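Local coordinates for methyltransferase domain-containing protein (Pyrococcus horikoshii, PDB 1VE3) that binds S-adenosylmethionine and is probably a methyltransferase, though its substrate remains unknown, at residues 194-199 against 207-212. Sequence-based numbering, arbitrary orientation.
Sequences WGKTGV and FTKEAE
A salt-bridge network at the protein surface, made by K196, K209 and E212, ties the first turn of helix 196-203 to strand 207-215, an edge strand of the Rossmann-like methyltransferase sheet. K196 and E212 reach toward each other from backbones whose CA atoms lie 11.4 Å apart, a gap that suits two long, flexible side chains. In K196, CG stands anti to the backbone N (chi1 -172°) and the chain runs straight until chi4 (-63°) turns NZ to the carboxylate. K196 NZ donates to E212 OE1 at 2.8 Å, from above the carboxylate plane, 36° out of it. K209 NZ reaches E212 OE1 at 2.7 Å, its chain bending at chi3. E200, one turn further along the helix, also pairs with K196 NZ, while OE2 of E212 is hydrogen-bonded to T222 OG1 on the adjacent strand, which helps fix the carboxylate's rotation. A glutamine in place of E212 removes the charge both lysines share, and would probably weaken their hold and leave K209 freer to swing away. With K196 NZ and K209 NZ only 3.9 Å apart, E212 OE1 is met by both ammonium groups, roughly at right angles, and its negative charge probably offsets their repulsion.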
ATOM      1  N   TRP A 194      22.894  -8.482  -3.978  1.00 27.53           N
ATOM      2  CA  TRP A 194      23.687  -7.273  -4.180  1.00 29.07           C
ATOM      3  C   TRP A 194      23.879  -6.461  -2.901  1.00 30.53           C
ATOM      4  O   TRP A 194      22.994  -6.400  -2.046  1.00 30.31           O
ATOM      5  CB  TRP A 194      23.038  -6.365  -5.226  1.00 24.80           C
ATOM      6  CG  TRP A 194      23.133  -6.884  -6.618  1.00 26.95           C
ATOM      7  CD1 TRP A 194      22.194  -7.616  -7.293  1.00 24.76           C
ATOM      8  CD2 TRP A 194      24.234  -6.712  -7.515  1.00 23.77           C
ATOM      9  NE1 TRP A 194      22.645  -7.905  -8.562  1.00 27.88           N
ATOM     10  CE2 TRP A 194      23.896  -7.361  -8.723  1.00 24.49           C
ATOM     11  CE3 TRP A 194      25.480  -6.069  -7.413  1.00 25.38           C
ATOM     12  CZ2 TRP A 194      24.758  -7.387  -9.830  1.00 24.94           C
ATOM     13  CZ3 TRP A 194      26.342  -6.095  -8.512  1.00 25.52           C
ATOM     14  CH2 TRP A 194      25.972  -6.751  -9.707  1.00 25.80           C
ATOM     15  N   GLY A 195      25.051  -5.849  -2.783  1.00 31.35           N
ATOM     16  CA  GLY A 195      25.346  -5.005  -1.645  1.00 33.54           C
ATOM     17  C   GLY A 195      25.544  -3.618  -2.228  1.00 35.32           C
ATOM     18  O   GLY A 195      25.926  -3.492  -3.396  1.00 35.87           O
ATOM     19  N   LYS A 196      25.269  -2.578  -1.446  1.00 34.70           N
ATOM     20  CA  LYS A 196      25.432  -1.211  -1.924  1.00 35.50           C
ATOM     21  C   LYS A 196      26.806  -0.983  -2.575  1.00 33.97           C
ATOM     22  O   LYS A 196      26.911  -0.268  -3.571  1.00 33.04           O
ATOM     23  CB  LYS A 196      25.234  -0.228  -0.767  1.00 37.67           C
ATOM     24  CG  LYS A 196      25.187   1.231  -1.186  1.00 41.42           C
ATOM     25  CD  LYS A 196      24.966   2.141   0.025  1.00 43.79           C
ATOM     26  CE  LYS A 196      24.850   3.612  -0.376  1.00 45.18           C
ATOM     27  NZ  LYS A 196      26.106   4.141  -0.997  1.00 45.86           N
ATOM     28  N   THR A 197      27.852  -1.597  -2.025  1.00 31.64           N
ATOM     29  CA  THR A 197      29.203  -1.431  -2.569  1.00 32.70           C
ATOM     30  C   THR A 197      29.375  -2.061  -3.952  1.00 31.86           C
ATOM     31  O   THR A 197      30.127  -1.549  -4.779  1.00 33.30           O
ATOM     32  CB  THR A 197      30.286  -2.039  -1.636  1.00 34.04           C
ATOM     33  OG1 THR A 197      30.298  -1.337  -0.387  1.00 35.52           O
ATOM     34  CG2 THR A 197      31.663  -1.924  -2.277  1.00 35.82           C
ATOM     35  N   GLY A 198      28.683  -3.169  -4.202  1.00 29.67           N
ATOM     36  CA  GLY A 198      28.796  -3.819  -5.494  1.00 28.27           C
ATOM     37  C   GLY A 198      28.035  -3.064  -6.571  1.00 27.60           C
ATOM     38  O   GLY A 198      28.512  -2.905  -7.698  1.00 25.09           O
ATOM     39  N   VAL A 199      26.842  -2.597  -6.221  1.00 26.80           N
ATOM     40  CA  VAL A 199      26.013  -1.855  -7.155  1.00 27.51           C
ATOM     41  C   VAL A 199      26.724  -0.580  -7.596  1.00 28.62           C
ATOM     42  O   VAL A 199      26.860  -0.310  -8.788  1.00 28.23           O
ATOM     43  CB  VAL A 199      24.653  -1.477  -6.518  1.00 26.52           C
ATOM     44  CG1 VAL A 199      23.853  -0.585  -7.471  1.00 24.34           C
ATOM     45  CG2 VAL A 199      23.868  -2.754  -6.183  1.00 28.14           C
ATOM     46  N   PHE A 207      28.319   6.227 -14.516  1.00 33.66           N
ATOM     47  CA  PHE A 207      27.701   7.437 -13.981  1.00 34.58           C
ATOM     48  C   PHE A 207      28.432   8.086 -12.820  1.00 33.93           C
ATOM     49  O   PHE A 207      29.308   7.480 -12.202  1.00 34.19           O
ATOM     50  CB  PHE A 207      26.283   7.156 -13.471  1.00 32.45           C
ATOM     51  CG  PHE A 207      25.468   6.240 -14.334  1.00 35.25           C
ATOM     52  CD1 PHE A 207      25.499   4.864 -14.131  1.00 35.29           C
ATOM     53  CD2 PHE A 207      24.620   6.757 -15.310  1.00 32.13           C
ATOM     54  CE1 PHE A 207      24.687   4.014 -14.884  1.00 35.04           C
ATOM     55  CE2 PHE A 207      23.813   5.922 -16.065  1.00 31.59           C
ATOM     56  CZ  PHE A 207      23.843   4.551 -15.858  1.00 32.23           C
ATOM     57  N   THR A 208      28.055   9.327 -12.532  1.00 32.01           N
ATOM     58  CA  THR A 208      28.568  10.067 -11.395  1.00 35.40           C
ATOM     59  C   THR A 208      27.290  10.236 -10.571  1.00 36.06           C
ATOM     60  O   THR A 208      26.209  10.416 -11.137  1.00 37.10           O
ATOM     61  CB  THR A 208      29.114  11.444 -11.811  1.00 35.38           C
ATOM     62  OG1 THR A 208      28.088  12.213 -12.471  1.00 36.27           O
ATOM     63  CG2 THR A 208      30.270  11.265 -12.773  1.00 37.01           C
ATOM     64  N   LYS A 209      27.375  10.146  -9.250  1.00 38.47           N
ATOM     65  CA  LYS A 209      26.143  10.287  -8.486  1.00 40.35           C
ATOM     66  C   LYS A 209      25.781  11.711  -8.102  1.00 41.44           C
ATOM     67  O   LYS A 209      26.599  12.478  -7.576  1.00 41.41           O
ATOM     68  CB  LYS A 209      26.156   9.397  -7.235  1.00 43.27           C
ATOM     69  CG  LYS A 209      27.161   9.752  -6.187  1.00 47.12           C
ATOM     70  CD  LYS A 209      26.765   9.140  -4.845  1.00 49.41           C
ATOM     71  CE  LYS A 209      26.604   7.625  -4.929  1.00 51.11           C
ATOM     72  NZ  LYS A 209      26.378   7.014  -3.586  1.00 51.22           N
ATOM     73  N   GLU A 210      24.531  12.047  -8.401  1.00 39.93           N
ATOM     74  CA  GLU A 210      23.956  13.355  -8.110  1.00 40.32           C
ATOM     75  C   GLU A 210      23.520  13.414  -6.644  1.00 39.40           C
ATOM     76  O   GLU A 210      23.865  14.346  -5.928  1.00 36.70           O
ATOM     77  CB  GLU A 210      22.742  13.611  -9.018  1.00 40.14           C
ATOM     78  CG  GLU A 210      22.135  15.006  -8.896  1.00 43.25           C
ATOM     79  CD  GLU A 210      20.954  15.221  -9.836  1.00 44.73           C
ATOM     80  OE1 GLU A 210      21.065  14.861 -11.021  1.00 43.90           O
ATOM     81  OE2 GLU A 210      19.915  15.760  -9.394  1.00 47.01           O
ATOM     82  N   ALA A 211      22.768  12.405  -6.203  1.00 38.40           N
ATOM     83  CA  ALA A 211      22.282  12.358  -4.827  1.00 39.12           C
ATOM     84  C   ALA A 211      22.016  10.923  -4.374  1.00 40.20           C
ATOM     85  O   ALA A 211      22.055   9.992  -5.178  1.00 39.59           O
ATOM     86  CB  ALA A 211      21.008  13.179  -4.706  1.00 34.83           C
ATOM     87  N   GLU A 212      21.736  10.756  -3.084  1.00 41.15           N
ATOM     88  CA  GLU A 212      21.457   9.440  -2.531  1.00 43.18           C
ATOM     89  C   GLU A 212      20.621   9.557  -1.263  1.00 44.24           C
ATOM     90  O   GLU A 212      20.958  10.317  -0.357  1.00 44.29           O
ATOM     91  CB  GLU A 212      22.764   8.716  -2.229  1.00 44.02           C
ATOM     92  CG  GLU A 212      22.591   7.242  -1.938  1.00 48.84           C
ATOM     93  CD  GLU A 212      23.861   6.459  -2.196  1.00 51.28           C
ATOM     94  OE1 GLU A 212      24.828   6.598  -1.416  1.00 51.68           O
ATOM     95  OE2 GLU A 212      23.891   5.708  -3.197  1.00 52.63           O
TER